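Local coordinates for periplasmic sugar-binding domain protein (Pseudomonas fluorescens Pf-5, PDB 3H75), which probably binds a sugar in the periplasm, as a two-domain protein of the bacterial solute-binding protein 2 family, at residues Leu149-Leu154 / Gln207-Ala212; Phe263-Trp268 / Leu292-Ala297. All blocks are in the same frame, centred on the assembly; numbering follows the deposited sequence.

In the fold
Interaction 1 comes first along the chain and is complete before interaction 2 begins; their centres lie 21 Å apart and their nearest atoms about 7 Å apart, without touching. Both reach the same mixed sheet. Interaction 1 pairs strands 146-152 and 206-211 inside it, whereas 292-297 of interaction 2 runs from the end of strand 289-291, an outer strand of the other, parallel sheet, to strand 296-297 at the edge of the mixed one. Segment 263-268 follows strand 257-260 of the mixed sheet and leads into helix 265-277, which packs on the parallel-sheet lobe. Interaction 1 thus belongs to one lobe's core; interaction 2 lies where the chain crosses between lobes, probably a hinge for closure around ligand, as in relatives.

Interaction 1. Residues Leu149-Leu154 / Gln207-Ala212; sequences LAFSGL and QLVWSA
Strands 149-152 and 207-211 run side by side in parallel, their axes 4.7 Å apart at closest approach and 13° from perfect alignment. Four backbone hydrogen bonds join them: Leu149 N donates to Leu208 O (3.0 Å) and Leu149 O accepts from Trp210 N, then Phe151 N donates to Trp210 O (2.8 Å) and Phe151 O accepts from Ala212 N. The C=O...N angle at Phe151 O is 175°, and the bonds to Leu149 O and Trp210 O are also close to the carbonyl axis. Three CA-H...O contacts supplement this ladder, the shortest from Ala150 CA to Trp210 O at 3.2 Å.

Apolar contacts form on both faces. On the face of Leu149, Phe151 and Val209, Val209 CG1, anti to its backbone N, reaches the edge of the Phe151 ring, 3.7 Å from CE2. On the other, Trp210 CE3 rests 3.9 Å from Ala150 CB, while the indole N-H bonds to Gly126 O. Ser152 OG is buried without a hydrogen-bond partner in the model.

Strand 177-184 continues the sheet beyond 149-152. Helix 189-202 packs on Leu149 and Phe151 and helix 122-137 on Leu208 and Trp210 across the sheet, the Rossmann-like alpha/beta layering of one periplasmic binding protein lobe.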
# COMPACT_ATOMS: atom_id res chain seq x y z
N LEU A 149 15.46 14.33 3.59
CA LEU A 149 15.75 13.09 4.28
C LEU A 149 14.67 12.13 3.78
O LEU A 149 13.53 12.55 3.56
CB LEU A 149 15.61 13.23 5.81
CG LEU A 149 16.68 14.07 6.51
CD1 LEU A 149 16.35 14.17 8.00
CD2 LEU A 149 18.05 13.42 6.32
N ALA A 150 15.03 10.87 3.57
CA ALA A 150 14.06 9.89 3.11
C ALA A 150 14.05 8.66 4.00
O ALA A 150 15.10 8.13 4.36
CB ALA A 150 14.35 9.50 1.67
N PHE A 151 12.85 8.21 4.35
CA PHE A 151 12.67 7.03 5.18
C PHE A 151 11.92 6.01 4.34
O PHE A 151 10.76 6.21 4.00
CB PHE A 151 11.86 7.38 6.42
CG PHE A 151 12.60 8.24 7.40
CD1 PHE A 151 13.33 7.68 8.44
CD2 PHE A 151 12.61 9.63 7.24
CE1 PHE A 151 14.06 8.47 9.31
CE2 PHE A 151 13.35 10.43 8.11
CZ PHE A 151 14.07 9.85 9.15
N SER A 152 12.59 4.91 4.00
CA SER A 152 11.94 3.89 3.19
C SER A 152 11.52 2.73 4.10
O SER A 152 11.81 2.75 5.29
CB SER A 152 12.89 3.39 2.10
OG SER A 152 12.20 2.59 1.17
N GLY A 153 10.83 1.75 3.53
CA GLY A 153 10.36 0.62 4.33
C GLY A 153 11.36 -0.51 4.41
O GLY A 153 12.55 -0.28 4.64
N LEU A 154 10.88 -1.74 4.24
CA LEU A 154 11.76 -2.90 4.26
C LEU A 154 12.44 -2.89 2.90
O LEU A 154 11.78 -3.01 1.87
CB LEU A 154 10.94 -4.18 4.45
CG LEU A 154 10.36 -4.43 5.85
CD1 LEU A 154 9.31 -5.53 5.78
CD2 LEU A 154 11.48 -4.83 6.81
N GLN A 207 14.57 20.44 4.95
CA GLN A 207 13.28 21.12 4.87
C GLN A 207 12.20 20.14 4.43
O GLN A 207 11.02 20.42 4.59
CB GLN A 207 13.32 22.26 3.86
CG GLN A 207 14.29 23.37 4.20
CD GLN A 207 14.20 24.51 3.22
OE1 GLN A 207 13.31 25.36 3.32
NE2 GLN A 207 15.11 24.53 2.26
N LEU A 208 12.62 19.00 3.87
CA LEU A 208 11.66 18.01 3.40
C LEU A 208 11.96 16.61 3.92
O LEU A 208 13.12 16.21 3.98
CB LEU A 208 11.66 17.94 1.87
CG LEU A 208 11.34 19.21 1.07
CD1 LEU A 208 11.51 18.90 -0.42
CD2 LEU A 208 9.92 19.69 1.39
N VAL A 209 10.92 15.88 4.31
CA VAL A 209 11.08 14.51 4.77
C VAL A 209 10.07 13.63 4.03
O VAL A 209 8.86 13.74 4.23
CB VAL A 209 10.83 14.38 6.30
CG1 VAL A 209 11.00 12.93 6.73
CG2 VAL A 209 11.81 15.27 7.05
N TRP A 210 10.60 12.79 3.15
CA TRP A 210 9.81 11.85 2.35
C TRP A 210 9.80 10.53 3.12
O TRP A 210 10.85 10.05 3.53
CB TRP A 210 10.51 11.66 1.01
CG TRP A 210 9.88 10.71 0.01
CD1 TRP A 210 9.13 11.05 -1.08
CD2 TRP A 210 10.07 9.29 -0.07
NE1 TRP A 210 8.85 9.94 -1.83
CE2 TRP A 210 9.41 8.84 -1.24
CE3 TRP A 210 10.73 8.35 0.74
CZ2 TRP A 210 9.41 7.49 -1.63
CZ3 TRP A 210 10.73 7.00 0.35
CH2 TRP A 210 10.07 6.59 -0.82
N SER A 211 8.61 9.97 3.35
CA SER A 211 8.49 8.68 4.05
C SER A 211 7.65 7.72 3.23
O SER A 211 6.59 8.09 2.70
CB SER A 211 7.85 8.86 5.42
OG SER A 211 8.72 9.53 6.31
N ALA A 212 8.11 6.47 3.12
CA ALA A 212 7.39 5.46 2.35
C ALA A 212 6.09 5.01 3.00
O ALA A 212 5.31 4.30 2.39
CB ALA A 212 8.29 4.27 2.07

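Interaction 2. Residues Phe263-Trp268 / Leu292-Ala297; sequences FTLGGW and LSLFQA
Leu294 makes the largest single contribution to the contact between the start of helix 265-277 and the link that leads into strand 296-297. From its CA the CB points at the helix, and CG is turned away from the carbonyl carbon (chi1 -60°). At CG the chain forks, and the two methyls part ways. CD1 enters the angle between two consecutive residues, 4.0 Å from Leu265 CB and equally 4.0 Å from Thr264 OG1; the Leu265 side chain is nearly perpendicular to that of Leu294. CD2 instead meets the pyrrole part of the Trp268 indole, 3.7 Å from NE1 and 3.9 Å from CD1. Here the leucine and tryptophan side chains run antiparallel alongside one another.

Leu292 adds a second apolar touch to the same indole, its CD1 coming to 4.1 Å from Trp268 CD1. One ring face of Trp268 carries the carbonyl oxygen of Thr264, 3.4 Å above the plane, near the ring's margin. Thr264 OG1 (chi1 60°) hydrogen-bonds to Gly261 O, which ties the side chain to the turn just before the helix.

The link joins strand 289-291 of the parallel sheet to strand 296-297 of the mixed one, an interdomain crossover consistent with the hinge of a type I periplasmic binding protein. Asp121 OD1 anchors it, accepting from the backbone N-H groups of Leu294 and Phe295. Phe335 stacks on Trp268 and Phe25 of helix 17-33 meets it edge-to-face, while helix 338-341 packs against Thr264 and Trp268, and Met118 of strand 115-119 touches Leu265, Trp268 and Leu292.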
# COMPACT_ATOMS: atom_id res chain seq x y z
N PHE A 263 -5.14 0.40 0.27
CA PHE A 263 -5.67 -0.52 1.27
C PHE A 263 -6.93 -1.20 0.74
O PHE A 263 -7.40 -2.17 1.31
CB PHE A 263 -5.98 0.20 2.59
CG PHE A 263 -7.25 1.02 2.56
CD1 PHE A 263 -8.47 0.46 2.96
CD2 PHE A 263 -7.23 2.35 2.16
CE1 PHE A 263 -9.64 1.22 2.94
CE2 PHE A 263 -8.39 3.11 2.14
CZ PHE A 263 -9.60 2.54 2.53
N THR A 264 -7.45 -0.69 -0.37
CA THR A 264 -8.66 -1.25 -0.97
C THR A 264 -8.36 -2.39 -1.95
O THR A 264 -9.28 -3.10 -2.36
CB THR A 264 -9.45 -0.19 -1.77
OG1 THR A 264 -8.62 0.32 -2.82
CG2 THR A 264 -9.89 0.95 -0.86
N LEU A 265 -7.10 -2.57 -2.32
CA LEU A 265 -6.76 -3.59 -3.31
C LEU A 265 -7.29 -4.99 -3.04
O LEU A 265 -7.77 -5.66 -3.96
CB LEU A 265 -5.24 -3.64 -3.52
CG LEU A 265 -4.82 -4.25 -4.87
CD1 LEU A 265 -3.48 -3.68 -5.29
CD2 LEU A 265 -4.76 -5.76 -4.76
N GLY A 266 -7.22 -5.43 -1.79
CA GLY A 266 -7.71 -6.76 -1.45
C GLY A 266 -9.18 -6.94 -1.77
O GLY A 266 -9.60 -8.01 -2.23
N GLY A 267 -9.98 -5.91 -1.53
CA GLY A 267 -11.40 -5.98 -1.81
C GLY A 267 -11.67 -6.13 -3.29
O GLY A 267 -12.51 -6.93 -3.71
N TRP A 268 -10.96 -5.35 -4.10
CA TRP A 268 -11.13 -5.41 -5.54
C TRP A 268 -10.69 -6.79 -6.03
O TRP A 268 -11.27 -7.35 -6.95
CB TRP A 268 -10.27 -4.35 -6.23
CG TRP A 268 -10.42 -2.95 -5.70
CD1 TRP A 268 -9.45 -2.00 -5.64
CD2 TRP A 268 -11.62 -2.34 -5.18
NE1 TRP A 268 -9.96 -0.83 -5.12
CE2 TRP A 268 -11.28 -1.01 -4.83
CE3 TRP A 268 -12.93 -2.78 -4.98
CZ2 TRP A 268 -12.22 -0.12 -4.28
CZ3 TRP A 268 -13.86 -1.90 -4.43
CH2 TRP A 268 -13.49 -0.58 -4.09
N LEU A 292 -3.81 -1.35 -11.58
CA LEU A 292 -4.70 -0.28 -11.13
C LEU A 292 -3.98 0.96 -10.63
O LEU A 292 -2.84 0.90 -10.18
CB LEU A 292 -5.60 -0.80 -10.00
CG LEU A 292 -6.31 -2.14 -10.18
CD1 LEU A 292 -7.10 -2.47 -8.92
CD2 LEU A 292 -7.24 -2.09 -11.38
N SER A 293 -4.66 2.09 -10.73
CA SER A 293 -4.15 3.36 -10.22
C SER A 293 -5.06 3.62 -9.04
O SER A 293 -6.20 4.04 -9.21
CB SER A 293 -4.30 4.47 -11.27
OG SER A 293 -3.40 4.28 -12.35
N LEU A 294 -4.57 3.34 -7.84
CA LEU A 294 -5.37 3.52 -6.64
C LEU A 294 -4.95 4.69 -5.76
O LEU A 294 -5.78 5.27 -5.05
CB LEU A 294 -5.34 2.24 -5.80
CG LEU A 294 -5.86 0.96 -6.46
CD1 LEU A 294 -5.66 -0.21 -5.52
CD2 LEU A 294 -7.35 1.12 -6.79
N PHE A 295 -3.67 5.05 -5.80
CA PHE A 295 -3.19 6.14 -4.96
C PHE A 295 -3.68 7.53 -5.34
O PHE A 295 -3.78 7.87 -6.51
CB PHE A 295 -1.66 6.16 -4.94
CG PHE A 295 -1.05 5.14 -4.02
CD1 PHE A 295 -1.30 5.17 -2.66
CD2 PHE A 295 -0.22 4.14 -4.53
CE1 PHE A 295 -0.73 4.23 -1.80
CE2 PHE A 295 0.36 3.20 -3.68
CZ PHE A 295 0.10 3.24 -2.31
N GLN A 296 -3.98 8.30 -4.31
CA GLN A 296 -4.42 9.68 -4.45
C GLN A 296 -3.83 10.47 -3.30
O GLN A 296 -3.77 9.98 -2.17
CB GLN A 296 -5.95 9.79 -4.36
CG GLN A 296 -6.71 9.33 -5.58
CD GLN A 296 -8.20 9.58 -5.43
OE1 GLN A 296 -8.63 10.69 -5.10
NE2 GLN A 296 -9.01 8.55 -5.69
N ALA A 297 -3.38 11.69 -3.59
CA ALA A 297 -2.85 12.56 -2.55
C ALA A 297 -4.11 13.16 -1.93
O ALA A 297 -4.72 14.07 -2.48
CB ALA A 297 -1.99 13.65 -3.17